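Manganese-containing pseudocatalase (Thermus thermophilus, PDB 2V8T) probably works as a catalase, breaking hydrogen peroxide down to water and oxygen at a pair of manganese ions held in each subunit. Local coordinates at residues L144-E155 against H188-L199; A86-V97 against F272-E280. All coordinates share one frame; numbering follows the deposited sequence.

Contact 1 of 2, residues L144-E155 against H188-L199. With MN (manganese (II) ion), chain D.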
loop_
_atom_site.group_PDB
_atom_site.type_symbol
_atom_site.label_atom_id
_atom_site.label_comp_id
_atom_site.label_asym_id
_atom_site.label_seq_id
_atom_site.Cartn_x
_atom_site.Cartn_y
_atom_site.Cartn_z
ATOM N N LEU A 144 13.267 -25.735 -3.318
ATOM C CA LEU A 144 12.340 -26.382 -4.245
ATOM C C LEU A 144 11.100 -26.939 -3.570
ATOM O O LEU A 144 9.984 -26.721 -4.048
ATOM C CB LEU A 144 13.104 -27.477 -5.043
ATOM C CG LEU A 144 12.231 -28.233 -6.025
ATOM C CD1 LEU A 144 11.576 -27.320 -7.040
ATOM C CD2 LEU A 144 13.085 -29.300 -6.719
ATOM N N ILE A 145 11.289 -27.718 -2.496
ATOM C CA ILE A 145 10.131 -28.349 -1.878
ATOM C C ILE A 145 9.176 -27.289 -1.275
ATOM O O ILE A 145 7.963 -27.405 -1.404
ATOM C CB ILE A 145 10.562 -29.410 -0.860
ATOM C CG1 ILE A 145 11.156 -30.615 -1.629
ATOM C CG2 ILE A 145 9.388 -29.834 0.021
ATOM C CD1 ILE A 145 11.923 -31.570 -0.740
ATOM N N LEU A 146 9.743 -26.288 -0.610
ATOM C CA LEU A 146 8.914 -25.210 -0.020
ATOM C C LEU A 146 8.110 -24.498 -1.122
ATOM O O LEU A 146 6.918 -24.231 -0.952
ATOM C CB LEU A 146 9.815 -24.282 0.749
ATOM C CG LEU A 146 9.099 -23.143 1.526
ATOM C CD1 LEU A 146 8.155 -23.651 2.575
ATOM C CD2 LEU A 146 10.169 -22.244 2.130
ATOM N N ASP A 147 8.768 -24.186 -2.231
ATOM C CA ASP A 147 8.090 -23.539 -3.346
ATOM C C ASP A 147 6.975 -24.433 -3.921
ATOM O O ASP A 147 5.890 -23.953 -4.230
ATOM C CB ASP A 147 9.058 -23.184 -4.463
ATOM C CG ASP A 147 9.943 -21.924 -4.179
ATOM O OD1 ASP A 147 9.747 -21.223 -3.189
ATOM O OD2 ASP A 147 10.791 -21.727 -5.080
ATOM N N LEU A 148 7.260 -25.737 -4.087
ATOM C CA LEU A 148 6.245 -26.614 -4.637
ATOM C C LEU A 148 5.055 -26.792 -3.717
ATOM O O LEU A 148 3.918 -26.887 -4.159
ATOM C CB LEU A 148 6.846 -28.004 -4.976
ATOM C CG LEU A 148 7.763 -28.020 -6.198
ATOM C CD1 LEU A 148 8.509 -29.353 -6.238
ATOM C CD2 LEU A 148 6.932 -27.844 -7.488
ATOM N N LEU A 149 5.310 -26.859 -2.391
ATOM C CA LEU A 149 4.235 -26.910 -1.414
ATOM C C LEU A 149 3.360 -25.650 -1.535
ATOM O O LEU A 149 2.135 -25.717 -1.578
ATOM C CB LEU A 149 4.840 -27.066 -0.008
ATOM C CG LEU A 149 3.832 -27.031 1.119
ATOM C CD1 LEU A 149 2.808 -28.162 1.060
ATOM C CD2 LEU A 149 4.588 -27.045 2.478
ATOM N N HIS A 150 4.041 -24.483 -1.590
ATOM C CA HIS A 150 3.317 -23.252 -1.808
ATOM C C HIS A 150 2.476 -23.319 -3.081
ATOM O O HIS A 150 1.323 -22.874 -3.077
ATOM C CB HIS A 150 4.356 -22.096 -1.959
ATOM C CG HIS A 150 3.737 -20.832 -2.435
ATOM N ND1 HIS A 150 3.615 -20.545 -3.783
ATOM C CD2 HIS A 150 3.106 -19.815 -1.807
ATOM C CE1 HIS A 150 2.941 -19.387 -3.899
ATOM N NE2 HIS A 150 2.621 -18.910 -2.717
ATOM N N ASN A 151 3.051 -23.825 -4.167
ATOM C CA ASN A 151 2.352 -23.812 -5.455
ATOM C C ASN A 151 1.133 -24.741 -5.466
ATOM O O ASN A 151 0.111 -24.433 -6.077
ATOM C CB ASN A 151 3.278 -24.219 -6.571
ATOM C CG ASN A 151 4.418 -23.206 -6.781
ATOM O OD1 ASN A 151 4.392 -22.088 -6.250
ATOM N ND2 ASN A 151 5.395 -23.608 -7.596
ATOM N N PHE A 152 1.249 -25.868 -4.777
ATOM C CA PHE A 152 0.088 -26.778 -4.632
ATOM C C PHE A 152 -1.050 -26.041 -3.932
ATOM O O PHE A 152 -2.194 -26.032 -4.382
ATOM C CB PHE A 152 0.561 -28.017 -3.864
ATOM C CG PHE A 152 -0.530 -29.043 -3.659
ATOM C CD1 PHE A 152 -0.820 -29.988 -4.624
ATOM C CD2 PHE A 152 -1.273 -29.051 -2.493
ATOM C CE1 PHE A 152 -1.813 -30.936 -4.431
ATOM C CE2 PHE A 152 -2.276 -29.996 -2.292
ATOM C CZ PHE A 152 -2.520 -30.940 -3.256
ATOM N N PHE A 153 -0.704 -25.404 -2.787
ATOM C CA PHE A 153 -1.686 -24.563 -2.068
ATOM C C PHE A 153 -2.256 -23.471 -2.975
ATOM O O PHE A 153 -3.459 -23.243 -3.015
ATOM C CB PHE A 153 -1.026 -23.969 -0.825
ATOM C CG PHE A 153 -1.845 -22.866 -0.231
ATOM C CD1 PHE A 153 -3.057 -23.137 0.413
ATOM C CD2 PHE A 153 -1.480 -21.548 -0.384
ATOM C CE1 PHE A 153 -3.878 -22.108 0.846
ATOM C CE2 PHE A 153 -2.313 -20.528 0.117
ATOM C CZ PHE A 153 -3.531 -20.842 0.713
ATOM N N LEU A 154 -1.367 -22.769 -3.704
ATOM C CA LEU A 154 -1.794 -21.644 -4.531
ATOM C C LEU A 154 -2.846 -22.112 -5.525
ATOM O O LEU A 154 -3.845 -21.426 -5.767
ATOM C CB LEU A 154 -0.653 -21.038 -5.323
ATOM C CG LEU A 154 -0.510 -19.542 -5.551
ATOM C CD1 LEU A 154 0.545 -19.315 -6.701
ATOM C CD2 LEU A 154 -1.816 -18.766 -5.579
ATOM N N GLU A 155 -2.629 -23.256 -6.190
ATOM C CA GLU A 155 -3.582 -23.720 -7.147
ATOM C C GLU A 155 -4.930 -24.036 -6.546
ATOM O O GLU A 155 -5.967 -23.752 -7.153
ATOM C CB GLU A 155 -3.051 -24.931 -7.959
ATOM C CG GLU A 155 -1.924 -24.563 -8.907
ATOM C CD GLU A 155 -2.327 -23.800 -10.160
ATOM O OE1 GLU A 155 -3.467 -23.929 -10.655
ATOM O OE2 GLU A 155 -1.436 -23.136 -10.783
ATOM N N HIS A 188 -2.713 -28.367 -12.922
ATOM C CA HIS A 188 -1.539 -27.809 -12.256
ATOM C C HIS A 188 -1.408 -28.323 -10.826
ATOM O O HIS A 188 -0.300 -28.634 -10.383
ATOM C CB HIS A 188 -1.622 -26.276 -12.273
ATOM C CG HIS A 188 -1.586 -25.708 -13.643
ATOM N ND1 HIS A 188 -1.916 -24.393 -13.856
ATOM C CD2 HIS A 188 -1.301 -26.298 -14.845
ATOM C CE1 HIS A 188 -1.800 -24.201 -15.169
ATOM N NE2 HIS A 188 -1.442 -25.321 -15.793
ATOM N N ALA A 189 -2.514 -28.377 -10.069
ATOM C CA ALA A 189 -2.449 -28.925 -8.718
ATOM C C ALA A 189 -1.981 -30.364 -8.732
ATOM O O ALA A 189 -1.165 -30.797 -7.913
ATOM C CB ALA A 189 -3.797 -28.815 -8.015
ATOM N N ALA A 190 -2.508 -31.151 -9.681
ATOM C CA ALA A 190 -2.073 -32.550 -9.798
ATOM C C ALA A 190 -0.584 -32.631 -10.118
ATOM O O ALA A 190 0.113 -33.515 -9.603
ATOM C CB ALA A 190 -2.907 -33.256 -10.890
ATOM N N ALA A 191 -0.091 -31.752 -11.000
ATOM C CA ALA A 191 1.289 -31.798 -11.415
ATOM C C ALA A 191 2.212 -31.441 -10.241
ATOM O O ALA A 191 3.217 -32.110 -9.996
ATOM C CB ALA A 191 1.536 -30.859 -12.600
ATOM N N TYR A 192 1.879 -30.368 -9.514
ATOM C CA TYR A 192 2.677 -30.030 -8.342
ATOM C C TYR A 192 2.573 -31.096 -7.256
ATOM O O TYR A 192 3.554 -31.386 -6.559
ATOM C CB TYR A 192 2.296 -28.642 -7.807
ATOM C CG TYR A 192 2.651 -27.518 -8.768
ATOM C CD1 TYR A 192 3.875 -27.469 -9.417
ATOM C CD2 TYR A 192 1.746 -26.493 -9.037
ATOM C CE1 TYR A 192 4.202 -26.415 -10.262
ATOM C CE2 TYR A 192 2.064 -25.447 -9.891
ATOM C CZ TYR A 192 3.305 -25.401 -10.500
ATOM O OH TYR A 192 3.681 -24.409 -11.364
ATOM N N GLY A 193 1.394 -31.717 -7.141
ATOM C CA GLY A 193 1.254 -32.803 -6.197
ATOM C C GLY A 193 2.131 -34.013 -6.569
ATOM O O GLY A 193 2.774 -34.612 -5.698
ATOM N N LYS A 194 2.149 -34.358 -7.859
ATOM C CA LYS A 194 3.043 -35.431 -8.336
ATOM C C LYS A 194 4.499 -35.072 -8.127
ATOM O O LYS A 194 5.309 -35.938 -7.763
ATOM C CB LYS A 194 2.733 -35.729 -9.822
ATOM C CG LYS A 194 1.425 -36.473 -10.027
ATOM C CD LYS A 194 1.069 -36.595 -11.518
ATOM C CE LYS A 194 -0.276 -37.238 -11.781
ATOM N NZ LYS A 194 -0.234 -38.706 -11.476
ATOM N N ALA A 195 4.868 -33.810 -8.346
ATOM C CA ALA A 195 6.234 -33.404 -8.109
ATOM C C ALA A 195 6.600 -33.580 -6.614
ATOM O O ALA A 195 7.663 -34.101 -6.283
ATOM C CB ALA A 195 6.423 -31.945 -8.525
ATOM N N LEU A 196 5.693 -33.164 -5.720
ATOM C CA LEU A 196 5.940 -33.349 -4.278
ATOM C C LEU A 196 5.997 -34.822 -3.924
ATOM O O LEU A 196 6.842 -35.212 -3.084
ATOM C CB LEU A 196 4.854 -32.643 -3.468
ATOM C CG LEU A 196 4.994 -31.127 -3.414
ATOM C CD1 LEU A 196 3.689 -30.469 -2.996
ATOM C CD2 LEU A 196 6.155 -30.727 -2.525
ATOM N N GLU A 197 5.166 -35.668 -4.502
ATOM C CA GLU A 197 5.244 -37.100 -4.224
ATOM C C GLU A 197 6.621 -37.650 -4.591
ATOM O O GLU A 197 7.214 -38.432 -3.855
ATOM C CB GLU A 197 4.137 -37.831 -5.095
ATOM C CG GLU A 197 2.678 -37.553 -4.720
ATOM C CD GLU A 197 1.471 -38.048 -5.574
ATOM O OE1 GLU A 197 1.669 -38.333 -6.839
ATOM O OE2 GLU A 197 0.378 -38.004 -4.932
ATOM N N SER A 198 7.136 -37.233 -5.739
ATOM C CA SER A 198 8.420 -37.704 -6.195
ATOM C C SER A 198 9.556 -37.282 -5.266
ATOM O O SER A 198 10.507 -38.038 -5.052
ATOM C CB SER A 198 8.685 -37.358 -7.643
ATOM O OG SER A 198 8.961 -35.973 -7.843
ATOM N N LEU A 199 9.489 -36.079 -4.712
ATOM C CA LEU A 199 10.556 -35.530 -3.893
ATOM C C LEU A 199 10.469 -35.920 -2.420
ATOM O O LEU A 199 11.500 -35.862 -1.727
ATOM C CB LEU A 199 10.567 -34.014 -4.023
ATOM C CG LEU A 199 11.006 -33.488 -5.361
ATOM C CD1 LEU A 199 10.509 -31.985 -5.474
ATOM C CD2 LEU A 199 12.507 -33.653 -5.598
HETATM MN MN MN D . -2.637 -22.707 -12.583
HETATM O O HOH W 1 -3.341 -20.645 -12.525
#
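E155 and H188 meet at a manganese ion where helices 144-166 and 172-200 pack antiparallel, two members of the ferritin-like four-helix bundle that houses the dimanganese centre. The segment axes approach to 8.7 Å, with 156° between their directions. E155 chelates the metal through both carboxylate oxygens, OE2 at 2.2 Å and OE1 somewhat farther; a bend at chi2 (-74°) curls the chain over the CB of H188 to reach it. H188 ND1 binds the same manganese at 2.2 Å, and its ring stands perpendicular to the carboxylate, whose CD lies in the ring plane. E70, from helix 57-85, and a water are further ligands. In the second shell Y43 OH hydrogen-bonds E155 OE2 and E69 OE1 pairs with H188 NE2, which helps to orient these two ligands.

One turn away, the CB of N151 sits over a face of the Y192 ring, a CH-pi contact 3.8 Å from the centroid and 17° off the normal, while E155 CG comes up at the ring edge. The N151 amide is held at ND2 by Q46; in one of the two conformers of H150, ND1 also reaches N151 OD1.

L148 is the knob of the next layer, set among Y192, A195, L196 and L199. Its CB lies 3.7 Å from L196 CD2. Beyond CG the branches part: L148 CD2 lies 3.6 Å from Y192 CD1, and L148 CD1 presses against L199 CD1 at 3.4 Å, a tight pair, with A195 CB close by. L196 is the reciprocal knob, among I145, L148, L149 and F152, so the packing is knobs-into-holes in both directions. F152, with CG anti to its own N, turns its ring edge to the other helix, and its CD1 lies 3.4 Å from A189 O, the carbonyl that already accepts G193 N.

Contact 2 of 2, residues A86-V97 against F272-E280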
loop_
_atom_site.group_PDB
_atom_site.type_symbol
_atom_site.label_atom_id
_atom_site.label_comp_id
_atom_site.label_asym_id
_atom_site.label_seq_id
_atom_site.Cartn_x
_atom_site.Cartn_y
_atom_site.Cartn_z
ATOM N N ALA A 86 -17.776 -4.610 -22.525
ATOM C CA ALA A 86 -17.893 -4.064 -23.891
ATOM C C ALA A 86 -19.307 -3.626 -24.178
ATOM O O ALA A 86 -20.246 -4.386 -24.095
ATOM C CB ALA A 86 -17.525 -5.179 -24.890
ATOM N N LYS A 87 -19.469 -2.382 -24.635
ATOM C CA LYS A 87 -20.778 -1.896 -25.018
ATOM C C LYS A 87 -21.203 -2.499 -26.360
ATOM O O LYS A 87 -22.361 -2.892 -26.535
ATOM C CB LYS A 87 -20.769 -0.355 -25.106
ATOM C CG LYS A 87 -22.157 0.192 -25.494
ATOM C CD LYS A 87 -22.220 1.671 -25.716
ATOM C CE LYS A 87 -23.605 2.117 -26.217
ATOM N NZ LYS A 87 -23.645 3.471 -26.749
ATOM N N ASN A 88 -20.286 -2.444 -27.335
ATOM C CA ASN A 88 -20.534 -2.810 -28.726
ATOM C C ASN A 88 -19.537 -3.846 -29.227
ATOM O O ASN A 88 -18.806 -3.583 -30.180
ATOM C CB ASN A 88 -20.424 -1.583 -29.639
ATOM C CG ASN A 88 -21.348 -0.508 -29.243
ATOM O OD1 ASN A 88 -20.886 0.684 -28.929
ATOM N ND2 ASN A 88 -22.592 -0.768 -29.250
ATOM N N PRO A 89 -19.468 -5.024 -28.587
ATOM C CA PRO A 89 -18.444 -5.997 -28.992
ATOM C C PRO A 89 -18.402 -6.327 -30.420
ATOM O O PRO A 89 -19.439 -6.490 -31.019
ATOM C CB PRO A 89 -18.761 -7.216 -28.140
ATOM C CG PRO A 89 -20.126 -7.026 -27.658
ATOM C CD PRO A 89 -20.346 -5.564 -27.543
ATOM N N GLY A 90 -17.179 -6.312 -31.009
ATOM C CA GLY A 90 -16.956 -6.600 -32.381
ATOM C C GLY A 90 -17.335 -5.503 -33.355
ATOM O O GLY A 90 -17.001 -5.682 -34.562
ATOM N N LYS A 91 -17.904 -4.371 -32.900
ATOM C CA LYS A 91 -18.476 -3.304 -33.801
ATOM C C LYS A 91 -17.584 -2.079 -33.826
ATOM O O LYS A 91 -17.370 -1.463 -32.749
ATOM C CB LYS A 91 -19.843 -2.791 -33.337
ATOM C CG LYS A 91 -20.412 -1.538 -34.040
ATOM C CD LYS A 91 -21.585 -0.772 -33.311
ATOM C CE LYS A 91 -22.497 0.029 -34.169
ATOM N NZ LYS A 91 -23.798 -0.626 -34.269
ATOM N N ASP A 92 -17.044 -1.754 -35.013
ATOM C CA ASP A 92 -15.910 -0.831 -35.104
ATOM C C ASP A 92 -16.293 0.618 -34.923
ATOM O O ASP A 92 -15.438 1.423 -34.623
ATOM C CB ASP A 92 -15.239 -0.976 -36.501
ATOM C CG ASP A 92 -14.537 -2.283 -36.705
ATOM O OD1 ASP A 92 -14.231 -2.990 -35.733
ATOM O OD2 ASP A 92 -14.152 -2.530 -37.892
ATOM N N LEU A 93 -17.563 0.996 -35.124
ATOM C CA LEU A 93 -17.928 2.415 -35.140
ATOM C C LEU A 93 -19.343 2.582 -34.661
ATOM O O LEU A 93 -20.263 2.060 -35.302
ATOM C CB LEU A 93 -17.737 3.021 -36.529
ATOM C CG LEU A 93 -18.124 4.530 -36.646
ATOM C CD1 LEU A 93 -17.226 5.327 -35.847
ATOM C CD2 LEU A 93 -18.195 4.853 -38.151
ATOM N N GLU A 94 -19.536 3.320 -33.582
ATOM C CA GLU A 94 -20.851 3.710 -33.174
ATOM C C GLU A 94 -20.988 5.230 -33.364
ATOM O O GLU A 94 -20.042 5.993 -33.208
ATOM C CB GLU A 94 -21.259 3.328 -31.782
ATOM C CG GLU A 94 -20.502 3.992 -30.753
ATOM C CD GLU A 94 -21.048 3.760 -29.268
ATOM O OE1 GLU A 94 -20.240 3.965 -28.386
ATOM O OE2 GLU A 94 -22.208 3.409 -29.098
ATOM N N GLU A 95 -22.187 5.622 -33.657
ATOM C CA GLU A 95 -22.532 6.978 -33.942
ATOM C C GLU A 95 -23.554 7.520 -32.934
ATOM O O GLU A 95 -24.271 6.755 -32.256
ATOM C CB GLU A 95 -23.142 7.122 -35.372
ATOM C CG GLU A 95 -22.253 6.537 -36.440
ATOM C CD GLU A 95 -21.561 7.535 -37.320
ATOM O OE1 GLU A 95 -20.629 8.191 -36.805
ATOM O OE2 GLU A 95 -21.932 7.627 -38.514
ATOM N N GLY A 96 -23.556 8.831 -32.785
ATOM C CA GLY A 96 -24.608 9.497 -32.029
ATOM C C GLY A 96 -24.407 9.628 -30.541
ATOM O O GLY A 96 -25.298 10.200 -29.866
ATOM N N VAL A 97 -23.287 9.186 -29.985
ATOM C CA VAL A 97 -23.091 9.352 -28.550
ATOM C C VAL A 97 -22.756 10.802 -28.194
ATOM O O VAL A 97 -21.852 11.399 -28.792
ATOM C CB VAL A 97 -21.984 8.381 -28.076
ATOM C CG1 VAL A 97 -21.667 8.626 -26.603
ATOM C CG2 VAL A 97 -22.416 6.938 -28.320
ATOM N N PHE A 272 -10.505 -11.484 -28.483
ATOM C CA PHE A 272 -11.694 -10.667 -28.320
ATOM C C PHE A 272 -11.383 -9.208 -28.608
ATOM O O PHE A 272 -10.351 -8.700 -28.161
ATOM C CB PHE A 272 -12.216 -10.813 -26.888
ATOM C CG PHE A 272 -13.407 -9.923 -26.608
ATOM C CD1 PHE A 272 -14.616 -10.175 -27.201
ATOM C CD2 PHE A 272 -13.262 -8.816 -25.799
ATOM C CE1 PHE A 272 -15.687 -9.296 -27.004
ATOM C CE2 PHE A 272 -14.335 -7.964 -25.605
ATOM C CZ PHE A 272 -15.527 -8.201 -26.212
ATOM N N ASP A 273 -12.290 -8.547 -29.304
ATOM C CA ASP A 273 -12.187 -7.112 -29.585
ATOM C C ASP A 273 -13.497 -6.467 -29.134
ATOM O O ASP A 273 -14.574 -6.725 -29.692
ATOM C CB ASP A 273 -11.935 -6.909 -31.075
ATOM C CG ASP A 273 -11.754 -5.455 -31.489
ATOM O OD1 ASP A 273 -12.056 -4.531 -30.745
ATOM O OD2 ASP A 273 -11.267 -5.270 -32.645
ATOM N N ALA A 274 -13.402 -5.588 -28.137
ATOM C CA ALA A 274 -14.577 -4.947 -27.555
ATOM C C ALA A 274 -15.238 -3.918 -28.440
ATOM O O ALA A 274 -16.345 -3.487 -28.073
ATOM C CB ALA A 274 -14.194 -4.281 -26.218
ATOM N N GLY A 275 -14.618 -3.537 -29.551
ATOM C CA GLY A 275 -15.249 -2.595 -30.436
ATOM C C GLY A 275 -15.172 -1.176 -29.951
ATOM O O GLY A 275 -14.441 -0.833 -29.012
ATOM N N HIS A 276 -15.942 -0.295 -30.578
ATOM C CA HIS A 276 -15.920 1.127 -30.244
ATOM C C HIS A 276 -16.829 1.407 -29.057
ATOM O O HIS A 276 -17.968 0.966 -29.028
ATOM C CB HIS A 276 -16.385 1.905 -31.469
ATOM C CG HIS A 276 -16.352 3.385 -31.342
ATOM N ND1 HIS A 276 -17.246 4.158 -32.071
ATOM C CD2 HIS A 276 -15.557 4.221 -30.611
ATOM C CE1 HIS A 276 -16.966 5.411 -31.767
ATOM N NE2 HIS A 276 -15.966 5.491 -30.881
ATOM N N ASP A 277 -16.343 2.205 -28.112
ATOM C CA ASP A 277 -17.152 2.788 -27.046
ATOM C C ASP A 277 -16.853 4.282 -27.039
ATOM O O ASP A 277 -15.830 4.738 -26.508
ATOM C CB ASP A 277 -16.864 2.114 -25.692
ATOM C CG ASP A 277 -17.761 2.578 -24.559
ATOM O OD1 ASP A 277 -18.222 3.754 -24.627
ATOM O OD2 ASP A 277 -17.936 1.791 -23.591
ATOM N N ALA A 278 -17.683 5.048 -27.748
ATOM C CA ALA A 278 -17.422 6.470 -27.936
ATOM C C ALA A 278 -17.366 7.236 -26.618
ATOM O O ALA A 278 -16.547 8.141 -26.454
ATOM C CB ALA A 278 -18.484 7.086 -28.852
ATOM N N ALA A 279 -18.264 6.915 -25.671
ATOM C CA ALA A 279 -18.249 7.589 -24.383
ATOM C C ALA A 279 -16.944 7.371 -23.624
ATOM O O ALA A 279 -16.534 8.183 -22.788
ATOM C CB ALA A 279 -19.420 7.155 -23.536
ATOM N N GLU A 280 -16.284 6.241 -23.875
ATOM C CA GLU A 280 -14.993 5.980 -23.282
ATOM C C GLU A 280 -13.834 6.505 -24.141
ATOM O O GLU A 280 -12.663 6.363 -23.787
ATOM C CB GLU A 280 -14.807 4.505 -23.006
ATOM C CG GLU A 280 -15.582 4.078 -21.798
ATOM C CD GLU A 280 -15.081 4.736 -20.499
ATOM O OE1 GLU A 280 -14.028 5.394 -20.522
ATOM O OE2 GLU A 280 -15.753 4.568 -19.439
HETATM O O HOH W 2 -17.279 -0.786 -23.711
HETATM O O HOH W 3 -17.708 -1.319 -27.240
HETATM O O HOH W 4 -11.168 -4.232 -35.507
HETATM O O HOH W 5 -13.155 -2.966 -33.271
HETATM O O HOH W 6 -20.389 4.874 -25.851
#
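The type II beta turn N88-K91, in the loop that follows helix 57-85, docks on the Asx turn of D273 and G275 in the C-terminal part of the chain. Two backbone bonds join them: G90 N gives to D273 O at 2.9 Å, in the carbonyl plane, and H276 N gives to K91 O at 2.8 Å. Between these bonds G275, with no side chain, lets its CA come within 3.3 Å of K91 O. The D273 carboxylate takes G275 N from above its plane and also accepts K53 N and G52 N of the third subunit.

H276 is the central side chain. With CG anti to the backbone N (chi1 -177°), its ring reaches across to E94, whose N-H points almost straight at ND1 (2.9 Å, 178°) in the ring plane. NE2 bonds to F285 O, so both ring nitrogens are used and the ring's rotation is fixed. E94 spends its two oxygens separately: OE1 accepts A278 N at 2.8 Å through its anti lone pair, and OE2 uses the syn one for a salt bridge with K87 NZ. A water donates to both E94 OE1 and D277 OD1, which probably eases the meeting of two negative groups 4.3 Å apart.

Apolar patches lie toward the two ends. A86 CB and P89 CB abut the edge of the F272 ring, and V97 CB meets A278 CB at 3.8 Å. The whole is a loop-to-loop junction of a beta turn and an Asx turn, stitched by backbone, histidine and carboxylate hydrogen bonds.

The two contacts sit on opposite sides of the chain's centre, their own centres 44 Å apart and their nearest atoms about 20 Å, so neither touches the other. Contact 1 lies in the bundle and supplies E155 and H188 to one manganese; contact 2 lies away from the metal site. Helix 57-85 relates them: it carries E70 and H73 of the dimanganese centre, its Y59 and I66 touch contact 1, and its far end runs into the 86-97 loop of contact 2. In sequence, both segments of contact 1 fall between those of contact 2. Both contacts also touch the third subunit, contact 1 through L144, I145 and L199, contact 2 largely through D273 and its neighbours.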